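Local coordinates for putative peptide ABC-transport system periplasmic peptide-binding protein (PDB 4OEV) that binds nickel, here held together with oxalate, as the extracytoplasmic solute-binding component of an ABC-type importer, probably handing the metal on for uptake, at residues K47-D55 with D64-L72; P200-K208 with I217-D228. All coordinates share one frame; numbering follows the deposited sequence.

Contact 1: K47-D55 with D64-L72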
ATOM      1  N   LYS A  47      12.689  10.772  10.575  1.00 46.11           N
ATOM      2  CA  LYS A  47      13.978  11.474  10.607  1.00 46.33           C
ATOM      3  C   LYS A  47      13.970  12.590   9.597  1.00 48.96           C
ATOM      4  O   LYS A  47      13.277  12.505   8.588  1.00 45.85           O
ATOM      5  CB  LYS A  47      15.156  10.548  10.288  1.00 46.64           C
ATOM      6  CG  LYS A  47      15.394   9.430  11.277  1.00 54.87           C
ATOM      7  CD  LYS A  47      15.815   9.940  12.645  1.00 57.88           C
ATOM      8  CE  LYS A  47      16.216   8.765  13.538  1.00 58.76           C
ATOM      9  NZ  LYS A  47      16.536   9.190  14.932  1.00 63.03           N
ATOM     10  N   PRO A  48      14.803  13.627   9.833  1.00 51.48           N
ATOM     11  CA  PRO A  48      14.910  14.724   8.863  1.00 49.66           C
ATOM     12  C   PRO A  48      15.441  14.230   7.528  1.00 49.38           C
ATOM     13  O   PRO A  48      16.289  13.312   7.494  1.00 50.47           O
ATOM     14  CB  PRO A  48      15.896  15.695   9.520  1.00 53.66           C
ATOM     15  CG  PRO A  48      15.904  15.329  10.949  1.00 54.99           C
ATOM     16  CD  PRO A  48      15.551  13.884  11.069  1.00 53.02           C
ATOM     17  N   ASP A  49      14.953  14.811   6.436  1.00 54.24           N
ATOM     18  CA  ASP A  49      15.528  14.489   5.141  1.00 54.91           C
ATOM     19  C   ASP A  49      15.804  15.787   4.406  1.00 56.62           C
ATOM     20  O   ASP A  49      16.815  16.413   4.667  1.00 59.79           O
ATOM     21  CB  ASP A  49      14.628  13.550   4.305  1.00 50.99           C
ATOM     22  CG  ASP A  49      15.382  12.996   3.099  1.00 50.52           C
ATOM     23  OD1 ASP A  49      16.499  13.554   2.851  1.00 50.48           O
ATOM     24  OD2 ASP A  49      14.897  12.069   2.405  1.00 46.38           O
ATOM     25  N   LEU A  50      14.916  16.244   3.531  1.00 54.86           N
ATOM     26  CA  LEU A  50      15.174  17.547   2.902  1.00 54.37           C
ATOM     27  C   LEU A  50      14.991  18.647   3.918  1.00 56.52           C
ATOM     28  O   LEU A  50      15.606  19.736   3.804  1.00 57.78           O
ATOM     29  CB  LEU A  50      14.266  17.789   1.702  1.00 55.73           C
ATOM     30  CG  LEU A  50      14.574  16.991   0.433  1.00 56.32           C
ATOM     31  CD1 LEU A  50      13.501  17.292  -0.637  1.00 50.08           C
ATOM     32  CD2 LEU A  50      15.986  17.275  -0.094  1.00 52.60           C
ATOM     33  N   ALA A  51      14.182  18.388   4.935  1.00 54.06           N
ATOM     34  CA  ALA A  51      14.008  19.369   6.009  1.00 57.23           C
ATOM     35  C   ALA A  51      14.953  19.052   7.176  1.00 59.59           C
ATOM     36  O   ALA A  51      15.021  17.896   7.598  1.00 58.62           O
ATOM     37  CB  ALA A  51      12.566  19.411   6.477  1.00 51.75           C
ATOM     38  N   LYS A  52      15.699  20.060   7.670  1.00 55.89           N
ATOM     39  CA  LYS A  52      16.598  19.880   8.818  1.00 56.94           C
ATOM     40  C   LYS A  52      15.870  19.732  10.167  1.00 56.41           C
ATOM     41  O   LYS A  52      16.290  18.951  11.026  1.00 56.28           O
ATOM     42  CB  LYS A  52      17.587  21.097   8.953  1.00 59.82           C
ATOM     43  CG  LYS A  52      18.540  21.340   7.778  1.00 64.25           C
ATOM     44  CD  LYS A  52      19.494  22.565   7.985  1.00 76.72           C
ATOM     45  CE  LYS A  52      20.743  22.465   7.044  1.00 67.32           C
ATOM     46  NZ  LYS A  52      21.880  23.417   7.284  1.00 71.32           N
ATOM     47  N   SER A  53      14.799  20.518  10.372  1.00 56.28           N
ATOM     48  CA  SER A  53      13.976  20.434  11.587  1.00 55.83           C
ATOM     49  C   SER A  53      12.627  21.126  11.399  1.00 55.27           C
ATOM     50  O   SER A  53      12.345  21.698  10.343  1.00 55.31           O
ATOM     51  CB  SER A  53      14.662  21.054  12.788  1.00 57.76           C
ATOM     52  OG  SER A  53      14.589  22.483  12.746  1.00 59.41           O
ATOM     53  N   TRP A  54      11.804  21.031  12.439  1.00 54.85           N
ATOM     54  CA  TRP A  54      10.448  21.564  12.417  1.00 60.91           C
ATOM     55  C   TRP A  54       9.871  21.728  13.832  1.00 61.39           C
ATOM     56  O   TRP A  54      10.209  20.968  14.742  1.00 54.54           O
ATOM     57  CB  TRP A  54       9.535  20.651  11.563  1.00 52.04           C
ATOM     58  CG  TRP A  54       9.570  19.196  11.946  1.00 50.54           C
ATOM     59  CD1 TRP A  54       8.803  18.565  12.886  1.00 56.35           C
ATOM     60  CD2 TRP A  54      10.456  18.190  11.420  1.00 49.94           C
ATOM     61  NE1 TRP A  54       9.135  17.226  12.951  1.00 54.21           N
ATOM     62  CE2 TRP A  54      10.158  16.984  12.070  1.00 53.23           C
ATOM     63  CE3 TRP A  54      11.450  18.197  10.444  1.00 50.45           C
ATOM     64  CZ2 TRP A  54      10.833  15.802  11.779  1.00 51.61           C
ATOM     65  CZ3 TRP A  54      12.135  17.028  10.179  1.00 49.72           C
ATOM     66  CH2 TRP A  54      11.825  15.855  10.841  1.00 50.22           C
ATOM     67  N   ASP A  55       9.002  22.731  13.991  1.00 60.21           N
ATOM     68  CA  ASP A  55       8.253  22.984  15.213  1.00 55.69           C
ATOM     69  C   ASP A  55       6.757  23.054  14.922  1.00 56.65           C
ATOM     70  O   ASP A  55       6.340  23.755  13.994  1.00 55.76           O
ATOM     71  CB  ASP A  55       8.730  24.314  15.860  1.00 61.55           C
ATOM     72  CG  ASP A  55      10.243  24.328  16.141  1.00 63.39           C
ATOM     73  OD1 ASP A  55      10.671  23.694  17.133  1.00 66.56           O
ATOM     74  OD2 ASP A  55      11.015  24.865  15.321  1.00 61.21           O
ATOM     75  N   ASP A  64       6.219  25.025  11.404  1.00 54.95           N
ATOM     76  CA  ASP A  64       7.372  25.782  10.948  1.00 56.65           C
ATOM     77  C   ASP A  64       8.435  24.792  10.525  1.00 55.97           C
ATOM     78  O   ASP A  64       8.907  24.018  11.360  1.00 55.64           O
ATOM     79  CB  ASP A  64       7.922  26.703  12.040  1.00 58.79           C
ATOM     80  CG  ASP A  64       7.083  27.961  12.233  1.00 66.41           C
ATOM     81  OD1 ASP A  64       7.190  28.882  11.396  1.00 61.12           O
ATOM     82  OD2 ASP A  64       6.348  28.026  13.239  1.00 66.59           O
ATOM     83  N   ILE A  65       8.767  24.770   9.236  1.00 55.77           N
ATOM     84  CA  ILE A  65       9.722  23.776   8.731  1.00 56.80           C
ATOM     85  C   ILE A  65      11.005  24.442   8.204  1.00 59.38           C
ATOM     86  O   ILE A  65      10.926  25.372   7.399  1.00 60.71           O
ATOM     87  CB  ILE A  65       9.120  22.915   7.641  1.00 53.20           C
ATOM     88  CG1 ILE A  65       7.849  22.260   8.166  1.00 51.81           C
ATOM     89  CG2 ILE A  65      10.129  21.859   7.177  1.00 53.70           C
ATOM     90  CD1 ILE A  65       7.320  21.186   7.263  1.00 49.92           C
ATOM     91  N   PHE A  66      12.161  23.951   8.667  1.00 58.81           N
ATOM     92  CA  PHE A  66      13.488  24.493   8.312  1.00 62.04           C
ATOM     93  C   PHE A  66      14.275  23.516   7.409  1.00 63.66           C
ATOM     94  O   PHE A  66      14.477  22.337   7.750  1.00 63.16           O
ATOM     95  CB  PHE A  66      14.246  24.819   9.600  1.00 60.88           C
ATOM     96  CG  PHE A  66      13.484  25.751  10.506  1.00 61.69           C
ATOM     97  CD1 PHE A  66      13.525  27.126  10.314  1.00 63.57           C
ATOM     98  CD2 PHE A  66      12.713  25.249  11.535  1.00 60.66           C
ATOM     99  CE1 PHE A  66      12.787  27.980  11.133  1.00 64.38           C
ATOM    100  CE2 PHE A  66      11.980  26.068  12.349  1.00 61.43           C
ATOM    101  CZ  PHE A  66      12.016  27.453  12.158  1.00 65.33           C
ATOM    102  N   LEU A  67      14.683  24.014   6.244  1.00 59.47           N
ATOM    103  CA  LEU A  67      15.199  23.167   5.165  1.00 58.76           C
ATOM    104  C   LEU A  67      16.720  23.109   5.066  1.00 65.18           C
ATOM    105  O   LEU A  67      17.384  24.049   5.502  1.00 62.29           O
ATOM    106  CB  LEU A  67      14.648  23.676   3.846  1.00 58.75           C
ATOM    107  CG  LEU A  67      13.131  23.904   3.924  1.00 57.54           C
ATOM    108  CD1 LEU A  67      12.658  24.503   2.644  1.00 58.98           C
ATOM    109  CD2 LEU A  67      12.458  22.516   4.168  1.00 55.11           C
ATOM    110  N   ARG A  68      17.256  22.054   4.432  1.00 59.50           N
ATOM    111  CA  ARG A  68      18.695  22.039   4.099  1.00 61.09           C
ATOM    112  C   ARG A  68      18.981  23.075   3.007  1.00 62.70           C
ATOM    113  O   ARG A  68      18.133  23.298   2.136  1.00 62.02           O
ATOM    114  CB  ARG A  68      19.148  20.645   3.649  1.00 59.90           C
ATOM    115  CG  ARG A  68      18.889  19.558   4.669  1.00 60.70           C
ATOM    116  CD  ARG A  68      19.445  18.159   4.220  1.00 57.43           C
ATOM    117  NE  ARG A  68      20.877  18.213   3.827  1.00 59.20           N
ATOM    118  CZ  ARG A  68      21.797  17.299   4.138  1.00 59.38           C
ATOM    119  NH1 ARG A  68      23.056  17.433   3.725  1.00 61.13           N
ATOM    120  NH2 ARG A  68      21.482  16.259   4.886  1.00 57.95           N
ATOM    121  N   ASP A  69      20.124  23.768   3.067  1.00 70.65           N
ATOM    122  CA  ASP A  69      20.404  24.712   1.986  1.00 70.92           C
ATOM    123  C   ASP A  69      21.357  24.105   0.964  1.00 67.02           C
ATOM    124  O   ASP A  69      21.619  24.691  -0.084  1.00 68.26           O
ATOM    125  CB  ASP A  69      20.931  26.055   2.514  1.00 73.07           C
ATOM    126  CG  ASP A  69      22.138  25.924   3.430  1.00 73.31           C
ATOM    127  OD1 ASP A  69      22.750  24.845   3.530  1.00 69.66           O
ATOM    128  OD2 ASP A  69      22.495  26.955   4.039  1.00 74.90           O
ATOM    129  N   ASP A  70      21.775  22.872   1.220  1.00 65.92           N
ATOM    130  CA  ASP A  70      22.825  22.246   0.414  1.00 67.30           C
ATOM    131  C   ASP A  70      22.332  21.182  -0.569  1.00 64.75           C
ATOM    132  O   ASP A  70      23.092  20.305  -0.976  1.00 64.76           O
ATOM    133  CB  ASP A  70      23.878  21.624   1.341  1.00 67.10           C
ATOM    134  CG  ASP A  70      23.330  20.481   2.163  1.00 68.01           C
ATOM    135  OD1 ASP A  70      22.085  20.346   2.283  1.00 63.15           O
ATOM    136  OD2 ASP A  70      24.160  19.697   2.688  1.00 66.62           O
ATOM    137  N   VAL A  71      21.056  21.247  -0.957  1.00 63.27           N
ATOM    138  CA  VAL A  71      20.510  20.230  -1.849  1.00 62.83           C
ATOM    139  C   VAL A  71      20.400  20.684  -3.302  1.00 62.30           C
ATOM    140  O   VAL A  71      19.970  21.798  -3.580  1.00 63.23           O
ATOM    141  CB  VAL A  71      19.120  19.774  -1.356  1.00 59.20           C
ATOM    142  CG1 VAL A  71      18.483  18.802  -2.348  1.00 57.52           C
ATOM    143  CG2 VAL A  71      19.228  19.197   0.065  1.00 58.44           C
ATOM    144  N   LEU A  72      20.831  19.831  -4.218  1.00 62.09           N
ATOM    145  CA  LEU A  72      20.605  20.047  -5.642  1.00 63.52           C
ATOM    146  C   LEU A  72      19.568  19.050  -6.200  1.00 60.32           C
ATOM    147  O   LEU A  72      19.560  17.890  -5.807  1.00 58.83           O
ATOM    148  CB  LEU A  72      21.889  19.882  -6.433  1.00 64.33           C
ATOM    149  CG  LEU A  72      22.867  21.053  -6.583  1.00 67.10           C
ATOM    150  CD1 LEU A  72      22.528  22.210  -5.621  1.00 67.70           C
ATOM    151  CD2 LEU A  72      24.278  20.523  -6.435  1.00 75.30           C
TER
HETATM  152  O   HOH W   1      18.736  15.564   6.814  1.00 44.68           O
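Phe66, Lys52 and Arg68 bury the most surface where 47-55 meets 64-72, and all three sit at or beside an irregularity in the strand pairing. The carbonyl of Phe66 receives two amides from the facing strand: Ser53 N to Phe66 O is a bond of 3.2 Å, whereas the Lys52 N bond to the same oxygen is weak, bent to 125°. In return Phe66 N donates to Ser53 O. The Phe66 ring lies along the same sheet face as Ser53 and Asp55; Asp55 OD2 comes to the ring edge, 3.3 Å from Phe66 CE2, with carboxylate and ring planes 71° apart. His117 of the next strand stacks on this ring.

Within the bulge, Lys52 runs out extended beyond CG and its aliphatic part crosses Arg68 at about a right angle, Lys52 CG lying 3.6 Å from Arg68 CG. Arg68 N bonds Leu50 O (2.9 Å), in the loop that precedes strand 51-56. The bent arginine chain turns its guanidinium to Asp70, gripped side-on: Arg68 NH1 to Asp70 OD2, 2.7 Å, is a salt bridge, and Arg68 NE bonds the other oxygen; both Asp70 oxygens use syn lone pairs and lie near the guanidinium plane. On the buried side, Ala51 CB rests 3.5 Å from Ile65 CG2. Asp55 and Asp64 exchange two backbone bonds further along.

Trp54 CA to Ile65 CA is 4.4 Å in a non-hydrogen-bonded pair, against 5.2 Å from Ser53 CA to Phe66 CA in a hydrogen-bonded one. With strand directions 153° apart and a one-residue shift opposite Phe66, this is an antiparallel beta hairpin, 51-56 with 62-67, interrupted by a classic beta bulge.

Contact 2: P200-K208 with I217-D228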
ATOM      1  N   PRO A 200       5.842 -14.084  -9.497  1.00 33.57           N
ATOM      2  CA  PRO A 200       6.997 -14.560  -8.717  1.00 33.62           C
ATOM      3  C   PRO A 200       7.616 -15.869  -9.259  1.00 38.94           C
ATOM      4  O   PRO A 200       8.804 -16.163  -8.982  1.00 36.96           O
ATOM      5  CB  PRO A 200       6.408 -14.803  -7.317  1.00 32.76           C
ATOM      6  CG  PRO A 200       4.882 -15.113  -7.597  1.00 31.58           C
ATOM      7  CD  PRO A 200       4.560 -14.211  -8.755  1.00 34.63           C
ATOM      8  N   SER A 201       6.862 -16.643 -10.032  1.00 41.17           N
ATOM      9  CA  SER A 201       7.470 -17.835 -10.617  1.00 42.00           C
ATOM     10  C   SER A 201       8.482 -17.385 -11.690  1.00 41.14           C
ATOM     11  O   SER A 201       9.510 -18.030 -11.932  1.00 37.58           O
ATOM     12  CB  SER A 201       6.387 -18.770 -11.198  1.00 43.96           C
ATOM     13  OG  SER A 201       5.783 -18.183 -12.341  1.00 44.70           O
ATOM     14  N   ILE A 202       8.202 -16.250 -12.332  1.00 42.92           N
ATOM     15  CA  ILE A 202       9.125 -15.715 -13.322  1.00 46.22           C
ATOM     16  C   ILE A 202      10.302 -15.056 -12.610  1.00 44.39           C
ATOM     17  O   ILE A 202      11.442 -15.234 -13.014  1.00 45.24           O
ATOM     18  CB  ILE A 202       8.418 -14.725 -14.285  1.00 55.88           C
ATOM     19  CG1 ILE A 202       7.412 -15.512 -15.144  1.00 55.38           C
ATOM     20  CG2 ILE A 202       9.443 -13.968 -15.172  1.00 45.15           C
ATOM     21  CD1 ILE A 202       6.762 -14.726 -16.278  1.00 55.47           C
ATOM     22  N   ALA A 203      10.023 -14.335 -11.525  1.00 44.20           N
ATOM     23  CA  ALA A 203      11.085 -13.750 -10.705  1.00 42.69           C
ATOM     24  C   ALA A 203      12.030 -14.831 -10.198  1.00 43.03           C
ATOM     25  O   ALA A 203      13.237 -14.676 -10.206  1.00 44.12           O
ATOM     26  CB  ALA A 203      10.485 -13.013  -9.505  1.00 37.56           C
ATOM     27  N   SER A 204      11.438 -15.923  -9.745  1.00 41.90           N
ATOM     28  CA  SER A 204      12.178 -17.028  -9.173  1.00 43.10           C
ATOM     29  C   SER A 204      13.180 -17.553 -10.195  1.00 43.29           C
ATOM     30  O   SER A 204      14.388 -17.773  -9.910  1.00 44.62           O
ATOM     31  CB  SER A 204      11.152 -18.094  -8.722  1.00 48.16           C
ATOM     32  OG  SER A 204      11.782 -19.142  -8.036  1.00 52.62           O
ATOM     33  N   ALA A 205      12.703 -17.704 -11.424  1.00 44.56           N
ATOM     34  CA  ALA A 205      13.540 -18.231 -12.509  1.00 45.05           C
ATOM     35  C   ALA A 205      14.658 -17.290 -12.860  1.00 44.93           C
ATOM     36  O   ALA A 205      15.729 -17.716 -13.292  1.00 43.93           O
ATOM     37  CB  ALA A 205      12.718 -18.483 -13.718  1.00 44.52           C
ATOM     38  N   GLU A 206      14.377 -15.989 -12.787  1.00 43.53           N
ATOM     39  CA  GLU A 206      15.381 -15.018 -13.159  1.00 43.73           C
ATOM     40  C   GLU A 206      16.429 -14.873 -12.061  1.00 43.60           C
ATOM     41  O   GLU A 206      17.594 -14.549 -12.338  1.00 45.94           O
ATOM     42  CB  GLU A 206      14.731 -13.679 -13.522  1.00 46.37           C
ATOM     43  CG  GLU A 206      13.960 -13.798 -14.832  1.00 48.83           C
ATOM     44  CD  GLU A 206      13.781 -12.498 -15.575  1.00 51.52           C
ATOM     45  OE1 GLU A 206      14.440 -11.489 -15.238  1.00 53.48           O
ATOM     46  OE2 GLU A 206      12.979 -12.495 -16.528  1.00 53.18           O
ATOM     47  N   LEU A 207      16.061 -15.147 -10.822  1.00 40.75           N
ATOM     48  CA  LEU A 207      17.087 -15.262  -9.798  1.00 42.24           C
ATOM     49  C   LEU A 207      18.002 -16.419 -10.163  1.00 43.47           C
ATOM     50  O   LEU A 207      19.224 -16.271 -10.225  1.00 43.43           O
ATOM     51  CB  LEU A 207      16.478 -15.493  -8.416  1.00 39.83           C
ATOM     52  CG  LEU A 207      15.937 -14.224  -7.756  1.00 39.01           C
ATOM     53  CD1 LEU A 207      15.038 -14.552  -6.555  1.00 39.19           C
ATOM     54  CD2 LEU A 207      17.109 -13.323  -7.367  1.00 39.95           C
ATOM     55  N   LYS A 208      17.386 -17.565 -10.465  1.00 43.97           N
ATOM     56  CA  LYS A 208      18.146 -18.778 -10.754  1.00 45.58           C
ATOM     57  C   LYS A 208      19.042 -18.666 -11.964  1.00 47.53           C
ATOM     58  O   LYS A 208      20.173 -19.136 -11.924  1.00 49.90           O
ATOM     59  CB  LYS A 208      17.176 -19.949 -10.926  1.00 46.81           C
ATOM     60  CG  LYS A 208      16.626 -20.462  -9.619  1.00 46.82           C
ATOM     61  CD  LYS A 208      17.664 -21.337  -8.879  1.00 49.81           C
ATOM     62  CE  LYS A 208      17.075 -21.885  -7.569  1.00 48.89           C
ATOM     63  NZ  LYS A 208      17.947 -22.854  -6.836  1.00 44.61           N
ATOM     64  N   ILE A 217       9.783 -13.066  -3.100  1.00 34.29           N
ATOM     65  CA  ILE A 217       9.325 -14.374  -3.591  1.00 35.71           C
ATOM     66  C   ILE A 217       8.234 -15.005  -2.714  1.00 36.80           C
ATOM     67  O   ILE A 217       8.410 -15.174  -1.498  1.00 38.38           O
ATOM     68  CB  ILE A 217      10.511 -15.365  -3.685  1.00 33.11           C
ATOM     69  CG1 ILE A 217      11.572 -14.845  -4.640  1.00 36.52           C
ATOM     70  CG2 ILE A 217      10.010 -16.766  -4.119  1.00 35.89           C
ATOM     71  CD1 ILE A 217      11.066 -14.561  -6.067  1.00 34.23           C
ATOM     72  N   ASP A 218       7.107 -15.369  -3.324  1.00 39.09           N
ATOM     73  CA  ASP A 218       6.047 -16.028  -2.561  1.00 39.20           C
ATOM     74  C   ASP A 218       6.510 -17.270  -1.800  1.00 37.89           C
ATOM     75  O   ASP A 218       7.337 -18.049  -2.286  1.00 33.93           O
ATOM     76  CB  ASP A 218       4.897 -16.441  -3.459  1.00 37.74           C
ATOM     77  CG  ASP A 218       3.705 -16.873  -2.651  1.00 38.91           C
ATOM     78  OD1 ASP A 218       3.359 -18.068  -2.640  1.00 37.10           O
ATOM     79  OD2 ASP A 218       3.111 -15.988  -1.998  1.00 35.87           O
ATOM     80  N   VAL A 219       5.950 -17.455  -0.608  1.00 39.24           N
ATOM     81  CA  VAL A 219       6.309 -18.570   0.247  1.00 39.01           C
ATOM     82  C   VAL A 219       6.145 -19.911  -0.497  1.00 41.87           C
ATOM     83  O   VAL A 219       6.875 -20.863  -0.220  1.00 43.70           O
ATOM     84  CB  VAL A 219       5.463 -18.533   1.556  1.00 45.89           C
ATOM     85  CG1 VAL A 219       3.974 -18.695   1.251  1.00 45.33           C
ATOM     86  CG2 VAL A 219       5.897 -19.588   2.514  1.00 47.41           C
ATOM     87  N   SER A 220       5.270 -19.965  -1.502  1.00 41.10           N
ATOM     88  CA  SER A 220       5.034 -21.211  -2.231  1.00 42.48           C
ATOM     89  C   SER A 220       6.218 -21.624  -3.092  1.00 43.04           C
ATOM     90  O   SER A 220       6.287 -22.766  -3.577  1.00 39.90           O
ATOM     91  CB  SER A 220       3.801 -21.098  -3.116  1.00 44.60           C
ATOM     92  OG  SER A 220       4.046 -20.247  -4.227  1.00 43.61           O
ATOM     93  N   LEU A 221       7.157 -20.706  -3.267  1.00 41.43           N
ATOM     94  CA  LEU A 221       8.274 -20.931  -4.163  1.00 40.74           C
ATOM     95  C   LEU A 221       9.610 -20.938  -3.451  1.00 40.33           C
ATOM     96  O   LEU A 221      10.626 -21.128  -4.101  1.00 40.65           O
ATOM     97  CB  LEU A 221       8.284 -19.861  -5.260  1.00 42.67           C
ATOM     98  CG  LEU A 221       7.094 -19.930  -6.216  1.00 44.75           C
ATOM     99  CD1 LEU A 221       6.868 -18.606  -6.937  1.00 45.14           C
ATOM    100  CD2 LEU A 221       7.286 -21.060  -7.227  1.00 47.30           C
ATOM    101  N   LEU A 222       9.612 -20.785  -2.123  1.00 42.85           N
ATOM    102  CA  LEU A 222      10.865 -20.580  -1.375  1.00 46.74           C
ATOM    103  C   LEU A 222      11.699 -21.850  -1.294  1.00 47.76           C
ATOM    104  O   LEU A 222      12.940 -21.825  -1.084  1.00 45.61           O
ATOM    105  CB  LEU A 222      10.571 -20.089   0.032  1.00 46.01           C
ATOM    106  CG  LEU A 222      10.295 -18.593   0.183  1.00 45.75           C
ATOM    107  CD1 LEU A 222      10.182 -18.237   1.661  1.00 45.05           C
ATOM    108  CD2 LEU A 222      11.337 -17.712  -0.565  1.00 54.03           C
ATOM    109  N   ASN A 223      11.026 -22.972  -1.475  1.00 44.20           N
ATOM    110  CA  ASN A 223      11.750 -24.228  -1.368  1.00 44.86           C
ATOM    111  C   ASN A 223      12.893 -24.341  -2.379  1.00 40.56           C
ATOM    112  O   ASN A 223      13.905 -24.980  -2.096  1.00 39.66           O
ATOM    113  CB  ASN A 223      10.804 -25.436  -1.536  1.00 49.91           C
ATOM    114  CG  ASN A 223       9.932 -25.684  -0.315  1.00 57.73           C
ATOM    115  OD1 ASN A 223       9.916 -24.891   0.631  1.00 61.54           O
ATOM    116  ND2 ASN A 223       9.213 -26.830  -0.319  1.00 60.03           N
ATOM    117  N   ILE A 224      12.764 -23.742  -3.557  1.00 38.78           N
ATOM    118  CA  ILE A 224      13.875 -23.890  -4.481  1.00 39.54           C
ATOM    119  C   ILE A 224      15.055 -22.948  -4.172  1.00 39.27           C
ATOM    120  O   ILE A 224      16.053 -23.005  -4.889  1.00 41.15           O
ATOM    121  CB  ILE A 224      13.453 -23.692  -5.941  1.00 45.36           C
ATOM    122  CG1 ILE A 224      13.086 -22.228  -6.196  1.00 47.52           C
ATOM    123  CG2 ILE A 224      12.291 -24.617  -6.283  1.00 50.73           C
ATOM    124  CD1 ILE A 224      12.996 -21.895  -7.672  1.00 47.54           C
ATOM    125  N   PHE A 225      14.943 -22.115  -3.120  1.00 38.12           N
ATOM    126  CA  PHE A 225      16.071 -21.247  -2.685  1.00 39.73           C
ATOM    127  C   PHE A 225      16.665 -21.630  -1.313  1.00 41.44           C
ATOM    128  O   PHE A 225      17.825 -21.295  -1.018  1.00 40.47           O
ATOM    129  CB  PHE A 225      15.633 -19.767  -2.645  1.00 37.51           C
ATOM    130  CG  PHE A 225      15.358 -19.215  -3.997  1.00 41.31           C
ATOM    131  CD1 PHE A 225      16.395 -18.921  -4.861  1.00 38.62           C
ATOM    132  CD2 PHE A 225      14.039 -19.079  -4.448  1.00 39.76           C
ATOM    133  CE1 PHE A 225      16.142 -18.462  -6.142  1.00 40.11           C
ATOM    134  CE2 PHE A 225      13.779 -18.612  -5.730  1.00 38.11           C
ATOM    135  CZ  PHE A 225      14.811 -18.317  -6.581  1.00 37.78           C
ATOM    136  N   LYS A 226      15.889 -22.322  -0.471  1.00 41.49           N
ATOM    137  CA  LYS A 226      16.335 -22.626   0.898  1.00 42.36           C
ATOM    138  C   LYS A 226      17.598 -23.472   0.943  1.00 48.01           C
ATOM    139  O   LYS A 226      18.331 -23.410   1.925  1.00 51.55           O
ATOM    140  CB  LYS A 226      15.249 -23.353   1.681  1.00 43.76           C
ATOM    141  CG  LYS A 226      14.085 -22.470   2.170  1.00 44.86           C
ATOM    142  CD  LYS A 226      12.870 -23.370   2.517  1.00 59.17           C
ATOM    143  CE  LYS A 226      12.428 -23.271   3.977  1.00 60.90           C
ATOM    144  NZ  LYS A 226      11.020 -22.703   4.065  1.00 61.23           N
ATOM    145  N   ASN A 227      17.868 -24.259  -0.101  1.00 45.96           N
ATOM    146  CA  ASN A 227      19.075 -25.090  -0.073  1.00 50.00           C
ATOM    147  C   ASN A 227      20.130 -24.667  -1.110  1.00 46.94           C
ATOM    148  O   ASN A 227      21.042 -25.433  -1.440  1.00 46.49           O
ATOM    149  CB  ASN A 227      18.716 -26.573  -0.275  1.00 52.29           C
ATOM    150  CG  ASN A 227      19.570 -27.460   0.567  1.00 63.62           C
ATOM    151  OD1 ASN A 227      19.707 -27.218   1.770  1.00 68.00           O
ATOM    152  ND2 ASN A 227      20.232 -28.446  -0.056  1.00 67.73           N
ATOM    153  N   ASP A 228      19.982 -23.451  -1.630  1.00 47.73           N
ATOM    154  CA  ASP A 228      20.883 -22.902  -2.631  1.00 45.85           C
ATOM    155  C   ASP A 228      21.780 -21.855  -1.988  1.00 43.55           C
ATOM    156  O   ASP A 228      21.345 -20.738  -1.666  1.00 42.85           O
ATOM    157  CB  ASP A 228      20.087 -22.279  -3.797  1.00 44.03           C
ATOM    158  CG  ASP A 228      20.963 -21.952  -5.023  1.00 46.40           C
ATOM    159  OD1 ASP A 228      20.400 -21.892  -6.132  1.00 47.84           O
ATOM    160  OD2 ASP A 228      22.195 -21.736  -4.898  1.00 45.29           O
TER
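Pro200, first residue of helix 200-208, lays its ring across Leu221: Pro200 CB is 3.8 Å from Leu221 CD1, and the two side chains cross at about a right angle. The same methyl also reaches the backbone of Ser201, so Leu221 packs against the first turn of the helix. Pro342, at the start of helix 342-357, touches both Pro200 and Asp218.

One turn on, Ala203 directs its methyl at Ile217, with Ala203 CB 3.8 Å from Ile217 CD1. Ser204 follows with OG swung away from its own amide nitrogen (chi1 -174°), which turns the hydroxyl toward Ile224 CD1 and the Phe225 ring. It meets the edge of that ring, Ser204 OG lying 3.1 Å from Phe225 CE2 and near the ring plane. Covered by these apolar groups, Ser204 OG is buried without a hydrogen-bond partner in the model.

Leu207 then crosses Phe225 at about a right angle, Leu207 CB 3.8 Å from Phe225 CE1. The Leu207 and Ile217 side chains reach toward each other tip to tip, Leu207 CD1 lying 4.0 Å from Ile217 CG1. Phe231 of strand 231-236 meets Phe225 edge-to-face.

At the last residue of the helix, Lys208, a bend at chi2 (-77°) sends the chain past Phe225 in the opposite direction, and the ammonium is shared by two acceptors: Lys208 NZ lies 2.7 Å from Ile224 O, nearly in line with that carbonyl (168°), and 2.7 Å from Asp228 OD1, which uses its anti lone pair. The latter is a salt bridge at the exposed end of a largely apolar interface.

In the second segment, Asp218 OD1 accepts from Ser220 N (2.9 Å), forming an Asx turn just before Leu221, and also from Ser220 OG. Helix 200-208 and the looped segment 217-228 thus pack together against strands 231-236 and 454-467, away from the metal site.

Overall arrangement
Contact 1 closes before contact 2 opens along the chain, with centres about 41 Å and nearest atoms about 26 Å apart. They belong to different sheets: 51-56 and 62-67 form the edge hairpin of a four-stranded antiparallel sheet, 47-48 belongs to strand 46-48, paired with 38-40 in a separate one, and 200-208 with 217-228 packs beside strands 231-236 and 454-467 of a third. The centres of contacts 1 and 2 lie about 26 Å and 23 Å from that of the chain. The nickel ligands His26, His480 and His481 are in neither contact; the Pro200 side chain is about 13 Å from nickel, and that of Asp49 about 8 Å from the side chain of Asn31, which binds magnesium in another NikZ structure.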